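Tryptophane-5-halogenase (Microbispora sp. ATCC PTA-5024, PDB 5UAO) probably catalyses the flavin-dependent 5-chlorination of a tryptophan in the precursor peptide of the lanthipeptide NAI-107. Local coordinates at residues 39-52 and 359-373. Residues are numbered along the deposited sequence; the frame is centred on the assembly and turned at random.
Sequences TAGYLTALALKAKR and LLMIATAVQILVSLL. With FAD (flavin-adenine dinucleotide), chain E.
I362 lays its CD1 against A40 CB at 3.9 Å, while its other branch, CG2, meets L43 CD1, L43 and I362 crossing at about a right angle. CG1 anti to the carbonyl carbon (chi1 -80°) spreads both branches along the first turns of helix 39-51. One turn on, V366 presses CG2 against T44, whose OG1 bonds back to A40 O at 2.7 Å; that carbonyl also accepts T44 N from the opposite face of its plane, so the hydroxyl is satisfied within its own helix. V370 then reaches A47 with CG2 and, with CG1, comes to 3.5 Å from K51 CB. R52, just past its helix, extends its chain from CG to NE and grips V370 O side-on with two nitrogens, NE at 3.0 Å and NH2 at 2.7 Å, the oxygen lying in the guanidinium plane; NH2 adds a weak bond to L373 O, and L373 CB lies over one face, toward the rim. With an alanine in place of R52, V370 O and L373 O are likely to lose their guanidinium donor at the end of helix 359-372. At the other end, A40 N bonds FAD O2P at 3.1 Å and L359 N bonds FAD O2 at 2.7 Å, so the first turns of the two helices hold phosphate and flavin, the former consistent with a Rossmann-type dinucleotide-binding turn. The helices run roughly parallel, 34° apart; helix 39-51 links strands 31-35 and 56-61, helix 76-85 packs against both helices, helix 178-191 covers helix 39-51, and helix 383-406 packs on helix 359-372.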
loop_
_atom_site.group_PDB
_atom_site.type_symbol
_atom_site.label_atom_id
_atom_site.label_comp_id
_atom_site.label_asym_id
_atom_site.label_seq_id
_atom_site.Cartn_x
_atom_site.Cartn_y
_atom_site.Cartn_z
ATOM N N THR A 39 27.379 0.433 -11.779
ATOM C CA THR A 39 26.797 -0.434 -10.771
ATOM C C THR A 39 25.437 -0.955 -11.236
ATOM O O THR A 39 25.076 -2.078 -10.935
ATOM C CB THR A 39 26.648 0.280 -9.407
ATOM O OG1 THR A 39 25.836 1.431 -9.588
ATOM C CG2 THR A 39 27.977 0.738 -8.843
ATOM N N ALA A 40 24.667 -0.178 -12.018
ATOM C CA ALA A 40 23.385 -0.687 -12.471
ATOM C C ALA A 40 23.575 -1.940 -13.329
ATOM O O ALA A 40 22.868 -2.950 -13.177
ATOM C CB ALA A 40 22.613 0.413 -13.249
ATOM N N GLY A 41 24.525 -1.895 -14.244
ATOM C CA GLY A 41 24.693 -2.970 -15.196
ATOM C C GLY A 41 25.209 -4.239 -14.485
ATOM O O GLY A 41 24.675 -5.337 -14.699
ATOM N N TYR A 42 26.178 -4.067 -13.595
ATOM C CA TYR A 42 26.771 -5.246 -12.917
ATOM C C TYR A 42 25.793 -5.890 -11.945
ATOM O O TYR A 42 25.677 -7.132 -11.931
ATOM C CB TYR A 42 28.156 -4.957 -12.308
ATOM C CG TYR A 42 29.255 -5.022 -13.420
ATOM C CD1 TYR A 42 29.706 -6.235 -13.888
ATOM C CD2 TYR A 42 29.739 -3.888 -14.042
ATOM C CE1 TYR A 42 30.610 -6.311 -14.923
ATOM C CE2 TYR A 42 30.673 -3.958 -15.056
ATOM C CZ TYR A 42 31.103 -5.202 -15.487
ATOM O OH TYR A 42 32.041 -5.330 -16.476
ATOM N N LEU A 43 25.047 -5.072 -11.191
ATOM C CA LEU A 43 24.073 -5.632 -10.325
ATOM C C LEU A 43 22.984 -6.356 -11.079
ATOM O O LEU A 43 22.529 -7.414 -10.650
ATOM C CB LEU A 43 23.495 -4.582 -9.368
ATOM C CG LEU A 43 24.474 -3.927 -8.387
ATOM C CD1 LEU A 43 23.757 -2.827 -7.700
ATOM C CD2 LEU A 43 25.024 -4.898 -7.313
ATOM N N THR A 44 22.548 -5.835 -12.217
ATOM C CA THR A 44 21.551 -6.523 -12.998
ATOM C C THR A 44 22.083 -7.825 -13.549
ATOM O O THR A 44 21.384 -8.855 -13.451
ATOM C CB THR A 44 21.144 -5.693 -14.224
ATOM O OG1 THR A 44 20.647 -4.447 -13.765
ATOM C CG2 THR A 44 20.093 -6.386 -15.011
ATOM N N ALA A 45 23.294 -7.806 -14.113
ATOM C CA ALA A 45 23.862 -9.033 -14.697
ATOM C C ALA A 45 24.076 -10.139 -13.616
ATOM O O ALA A 45 23.765 -11.299 -13.846
ATOM C CB ALA A 45 25.180 -8.706 -15.382
ATOM N N LEU A 46 24.530 -9.742 -12.426
ATOM C CA LEU A 46 24.726 -10.692 -11.333
ATOM C C LEU A 46 23.398 -11.283 -10.847
ATOM O O LEU A 46 23.343 -12.459 -10.532
ATOM C CB LEU A 46 25.482 -10.034 -10.183
ATOM C CG LEU A 46 26.929 -9.803 -10.511
ATOM C CD1 LEU A 46 27.539 -8.835 -9.527
ATOM C CD2 LEU A 46 27.676 -11.118 -10.417
ATOM N N ALA A 47 22.343 -10.448 -10.794
ATOM C CA ALA A 47 21.020 -10.901 -10.383
ATOM C C ALA A 47 20.412 -11.878 -11.392
ATOM O O ALA A 47 19.836 -12.913 -10.946
ATOM C CB ALA A 47 20.092 -9.733 -10.165
ATOM N N LEU A 48 20.565 -11.590 -12.709
ATOM C CA LEU A 48 20.082 -12.483 -13.715
ATOM C C LEU A 48 20.746 -13.860 -13.662
ATOM O O LEU A 48 20.074 -14.886 -13.739
ATOM C CB LEU A 48 20.243 -11.927 -15.125
ATOM C CG LEU A 48 19.283 -10.799 -15.467
ATOM C CD1 LEU A 48 19.903 -10.007 -16.640
ATOM C CD2 LEU A 48 17.915 -11.322 -15.822
ATOM N N LYS A 49 22.050 -13.868 -13.604
ATOM C CA LYS A 49 22.781 -15.106 -13.533
ATOM C C LYS A 49 22.538 -15.869 -12.184
ATOM O O LYS A 49 22.537 -17.082 -12.202
ATOM C CB LYS A 49 24.265 -14.816 -13.773
ATOM C CG LYS A 49 25.072 -15.964 -14.347
ATOM C CD LYS A 49 24.611 -16.359 -15.756
ATOM C CE LYS A 49 25.416 -17.552 -16.241
ATOM N NZ LYS A 49 24.690 -18.208 -17.357
ATOM N N ALA A 50 22.303 -15.179 -11.053
ATOM C CA ALA A 50 22.061 -15.838 -9.759
ATOM C C ALA A 50 20.730 -16.525 -9.759
ATOM O O ALA A 50 20.609 -17.635 -9.287
ATOM C CB ALA A 50 22.031 -14.832 -8.618
ATOM N N LYS A 51 19.708 -15.856 -10.284
ATOM C CA LYS A 51 18.363 -16.383 -10.165
ATOM C C LYS A 51 17.884 -17.151 -11.377
ATOM O O LYS A 51 16.942 -17.924 -11.222
ATOM C CB LYS A 51 17.380 -15.281 -9.847
ATOM C CG LYS A 51 17.655 -14.530 -8.564
ATOM C CD LYS A 51 17.574 -15.370 -7.304
ATOM C CE LYS A 51 17.947 -14.489 -6.149
ATOM N NZ LYS A 51 18.209 -15.215 -4.899
ATOM N N ARG A 52 18.512 -16.969 -12.555
ATOM C CA ARG A 52 18.120 -17.619 -13.801
ATOM C C ARG A 52 19.391 -18.116 -14.473
ATOM O O ARG A 52 19.782 -17.632 -15.534
ATOM C CB ARG A 52 17.396 -16.629 -14.717
ATOM C CG ARG A 52 16.072 -16.220 -14.137
ATOM C CD ARG A 52 15.250 -15.545 -15.164
ATOM N NE ARG A 52 14.075 -14.926 -14.585
ATOM C CZ ARG A 52 12.856 -15.060 -15.070
ATOM N NH1 ARG A 52 12.630 -15.779 -16.177
ATOM N NH2 ARG A 52 11.869 -14.440 -14.489
ATOM N N LEU A 359 20.919 3.325 -5.347
ATOM C CA LEU A 359 21.181 1.883 -5.289
ATOM C C LEU A 359 19.928 1.086 -4.864
ATOM O O LEU A 359 19.651 -0.015 -5.369
ATOM C CB LEU A 359 22.353 1.560 -4.384
ATOM C CG LEU A 359 23.719 1.362 -5.113
ATOM C CD1 LEU A 359 23.908 2.296 -6.219
ATOM C CD2 LEU A 359 24.945 1.465 -4.234
ATOM N N LEU A 360 19.175 1.650 -3.950
ATOM C CA LEU A 360 17.914 1.055 -3.567
ATOM C C LEU A 360 17.020 0.885 -4.743
ATOM O O LEU A 360 16.377 -0.139 -4.905
ATOM C CB LEU A 360 17.210 1.961 -2.535
ATOM C CG LEU A 360 15.764 1.608 -2.144
ATOM C CD1 LEU A 360 15.637 0.222 -1.515
ATOM C CD2 LEU A 360 15.203 2.600 -1.168
ATOM N N MET A 361 16.868 1.935 -5.544
ATOM C CA MET A 361 15.992 1.859 -6.695
ATOM C C MET A 361 16.494 0.988 -7.840
ATOM O O MET A 361 15.673 0.472 -8.657
ATOM C CB MET A 361 15.649 3.266 -7.159
ATOM C CG MET A 361 14.705 3.962 -6.198
ATOM S SD MET A 361 13.291 3.005 -5.502
ATOM C CE MET A 361 12.348 2.606 -6.995
ATOM N N ILE A 362 17.816 0.894 -7.954
ATOM C CA ILE A 362 18.426 -0.040 -8.867
ATOM C C ILE A 362 18.002 -1.419 -8.381
ATOM O O ILE A 362 17.497 -2.236 -9.166
ATOM C CB ILE A 362 19.945 0.082 -8.946
ATOM C CG1 ILE A 362 20.295 1.251 -9.871
ATOM C CG2 ILE A 362 20.574 -1.213 -9.468
ATOM C CD1 ILE A 362 21.684 1.812 -9.740
ATOM N N ALA A 363 18.231 -1.697 -7.083
ATOM C CA ALA A 363 17.943 -3.036 -6.562
ATOM C C ALA A 363 16.439 -3.406 -6.772
ATOM O O ALA A 363 16.034 -4.573 -7.096
ATOM C CB ALA A 363 18.317 -3.111 -5.112
ATOM N N THR A 364 15.572 -2.439 -6.562
ATOM C CA THR A 364 14.150 -2.660 -6.739
ATOM C C THR A 364 13.808 -2.962 -8.187
ATOM O O THR A 364 13.051 -3.904 -8.462
ATOM C CB THR A 364 13.339 -1.367 -6.306
ATOM O OG1 THR A 364 13.618 -1.020 -4.931
ATOM C CG2 THR A 364 11.910 -1.583 -6.473
ATOM N N ALA A 365 14.336 -2.164 -9.129
ATOM C CA ALA A 365 14.159 -2.425 -10.564
ATOM C C ALA A 365 14.686 -3.809 -10.973
ATOM O O ALA A 365 14.035 -4.534 -11.744
ATOM C CB ALA A 365 14.851 -1.327 -11.396
ATOM N N VAL A 366 15.839 -4.182 -10.432
ATOM C CA VAL A 366 16.403 -5.532 -10.673
ATOM C C VAL A 366 15.470 -6.637 -10.208
ATOM O O VAL A 366 15.275 -7.644 -10.917
ATOM C CB VAL A 366 17.782 -5.657 -10.055
ATOM C CG1 VAL A 366 18.347 -7.072 -10.120
ATOM C CG2 VAL A 366 18.763 -4.746 -10.815
ATOM N N GLN A 367 14.885 -6.476 -9.029
ATOM C CA GLN A 367 13.981 -7.542 -8.528
ATOM C C GLN A 367 12.776 -7.654 -9.366
ATOM O O GLN A 367 12.251 -8.729 -9.592
ATOM C CB GLN A 367 13.582 -7.341 -7.048
ATOM C CG GLN A 367 14.686 -7.685 -6.159
ATOM C CD GLN A 367 14.289 -7.510 -4.727
ATOM O OE1 GLN A 367 14.600 -6.482 -4.080
ATOM N NE2 GLN A 367 13.539 -8.465 -4.247
ATOM N N ILE A 368 12.277 -6.518 -9.822
ATOM C CA ILE A 368 11.155 -6.491 -10.751
ATOM C C ILE A 368 11.473 -7.250 -12.044
ATOM O O ILE A 368 10.718 -8.155 -12.468
ATOM C CB ILE A 368 10.738 -5.029 -11.046
ATOM C CG1 ILE A 368 10.096 -4.404 -9.795
ATOM C CG2 ILE A 368 9.775 -4.896 -12.211
ATOM C CD1 ILE A 368 9.795 -2.943 -9.979
ATOM N N LEU A 369 12.593 -6.917 -12.644
ATOM C CA LEU A 369 13.002 -7.565 -13.888
ATOM C C LEU A 369 13.189 -9.051 -13.685
ATOM O O LEU A 369 12.719 -9.885 -14.473
ATOM C CB LEU A 369 14.316 -6.965 -14.358
ATOM C CG LEU A 369 14.995 -7.690 -15.576
ATOM C CD1 LEU A 369 14.116 -7.547 -16.809
ATOM C CD2 LEU A 369 16.375 -7.137 -15.807
ATOM N N VAL A 370 13.874 -9.409 -12.618
ATOM C CA VAL A 370 14.259 -10.818 -12.424
ATOM C C VAL A 370 13.066 -11.707 -12.137
ATOM O O VAL A 370 12.984 -12.867 -12.647
ATOM C CB VAL A 370 15.357 -10.977 -11.397
ATOM C CG1 VAL A 370 15.684 -12.457 -11.128
ATOM C CG2 VAL A 370 16.604 -10.294 -11.951
ATOM N N SER A 371 12.122 -11.161 -11.381
ATOM C CA SER A 371 10.870 -11.838 -11.137
ATOM C C SER A 371 9.947 -11.929 -12.315
ATOM O O SER A 371 9.184 -12.859 -12.382
ATOM C CB SER A 371 10.056 -11.022 -10.115
ATOM O OG SER A 371 10.717 -11.013 -8.898
ATOM N N LEU A 372 9.863 -10.865 -13.122
ATOM C CA LEU A 372 8.841 -10.757 -14.123
ATOM C C LEU A 372 9.261 -11.074 -15.575
ATOM O O LEU A 372 8.402 -11.155 -16.451
ATOM C CB LEU A 372 8.186 -9.374 -14.074
ATOM C CG LEU A 372 7.453 -8.975 -12.806
ATOM C CD1 LEU A 372 6.726 -7.648 -13.048
ATOM C CD2 LEU A 372 6.482 -10.025 -12.345
ATOM N N LEU A 373 10.551 -11.253 -15.823
ATOM C CA LEU A 373 11.068 -11.509 -17.182
ATOM C C LEU A 373 10.363 -12.749 -17.733
ATOM O O LEU A 373 10.343 -13.769 -17.075
ATOM C CB LEU A 373 12.554 -11.695 -17.146
ATOM C CG LEU A 373 13.239 -12.029 -18.510
ATOM C CD1 LEU A 373 13.255 -10.810 -19.409
ATOM C CD2 LEU A 373 14.650 -12.533 -18.296
HETATM P PA FAD E . 26.652 4.951 -15.256
HETATM O O1A FAD E . 27.509 4.732 -14.009
HETATM O O2A FAD E . 26.520 6.327 -15.938
HETATM O O5B FAD E . 27.000 3.829 -16.353
HETATM C C5B FAD E . 26.633 3.874 -17.717
HETATM C C4B FAD E . 27.351 2.735 -18.416
HETATM O O4B FAD E . 26.718 2.750 -19.699
HETATM C C3B FAD E . 28.868 2.874 -18.657
HETATM O O3B FAD E . 29.617 1.574 -18.447
HETATM C C2B FAD E . 28.960 3.305 -20.125
HETATM O O2B FAD E . 30.220 2.940 -20.821
HETATM C C1B FAD E . 27.734 2.590 -20.694
HETATM N N9A FAD E . 27.319 3.175 -21.992
HETATM C C8A FAD E . 26.734 4.394 -22.190
HETATM N N7A FAD E . 26.485 4.563 -23.518
HETATM C C5A FAD E . 26.939 3.453 -24.152
HETATM C C6A FAD E . 27.033 3.040 -25.547
HETATM N N6A FAD E . 26.553 3.859 -26.530
HETATM N N1A FAD E . 27.541 1.841 -25.794
HETATM C C2A FAD E . 27.989 1.012 -24.830
HETATM N N3A FAD E . 27.954 1.350 -23.540
HETATM C C4A FAD E . 27.450 2.541 -23.167
HETATM N N1 FAD E . 23.309 6.398 -5.444
HETATM C C2 FAD E . 23.359 5.856 -4.180
HETATM O O2 FAD E . 22.802 4.738 -3.935
HETATM N N3 FAD E . 24.013 6.484 -3.167
HETATM C C4 FAD E . 24.653 7.662 -3.317
HETATM O O4 FAD E . 25.218 8.175 -2.301
HETATM C C4X FAD E . 24.632 8.293 -4.679
HETATM N N5 FAD E . 25.184 9.510 -4.947
HETATM C C5X FAD E . 25.152 10.066 -6.181
HETATM C C6 FAD E . 25.736 11.311 -6.382
HETATM C C7 FAD E . 25.696 11.929 -7.619
HETATM C C7M FAD E . 26.338 13.259 -7.882
HETATM C C8 FAD E . 25.079 11.243 -8.752
HETATM C C8M FAD E . 25.056 11.927 -10.103
HETATM C C9 FAD E . 24.488 10.008 -8.552
HETATM C C9A FAD E . 24.464 9.371 -7.309
HETATM N N10 FAD E . 23.832 8.097 -7.094
HETATM C C10 FAD E . 23.904 7.568 -5.765
HETATM C "C1'" FAD E . 23.196 7.232 -8.134
HETATM C "C2'" FAD E . 24.314 6.112 -8.395
HETATM O "O2'" FAD E . 25.463 6.907 -8.663
HETATM C "C3'" FAD E . 24.601 5.160 -9.611
HETATM O "O3'" FAD E . 25.918 4.514 -9.789
HETATM C "C4'" FAD E . 24.832 6.016 -10.822
HETATM O "O4'" FAD E . 24.568 7.421 -10.529
HETATM C "C5'" FAD E . 24.076 5.322 -11.955
HETATM O "O5'" FAD E . 24.727 4.140 -12.324
HETATM P P FAD E . 24.430 3.693 -13.869
HETATM O O1P FAD E . 22.997 3.818 -14.162
HETATM O O2P FAD E . 25.050 2.301 -13.900
HETATM O O3P FAD E . 25.075 4.686 -14.907
#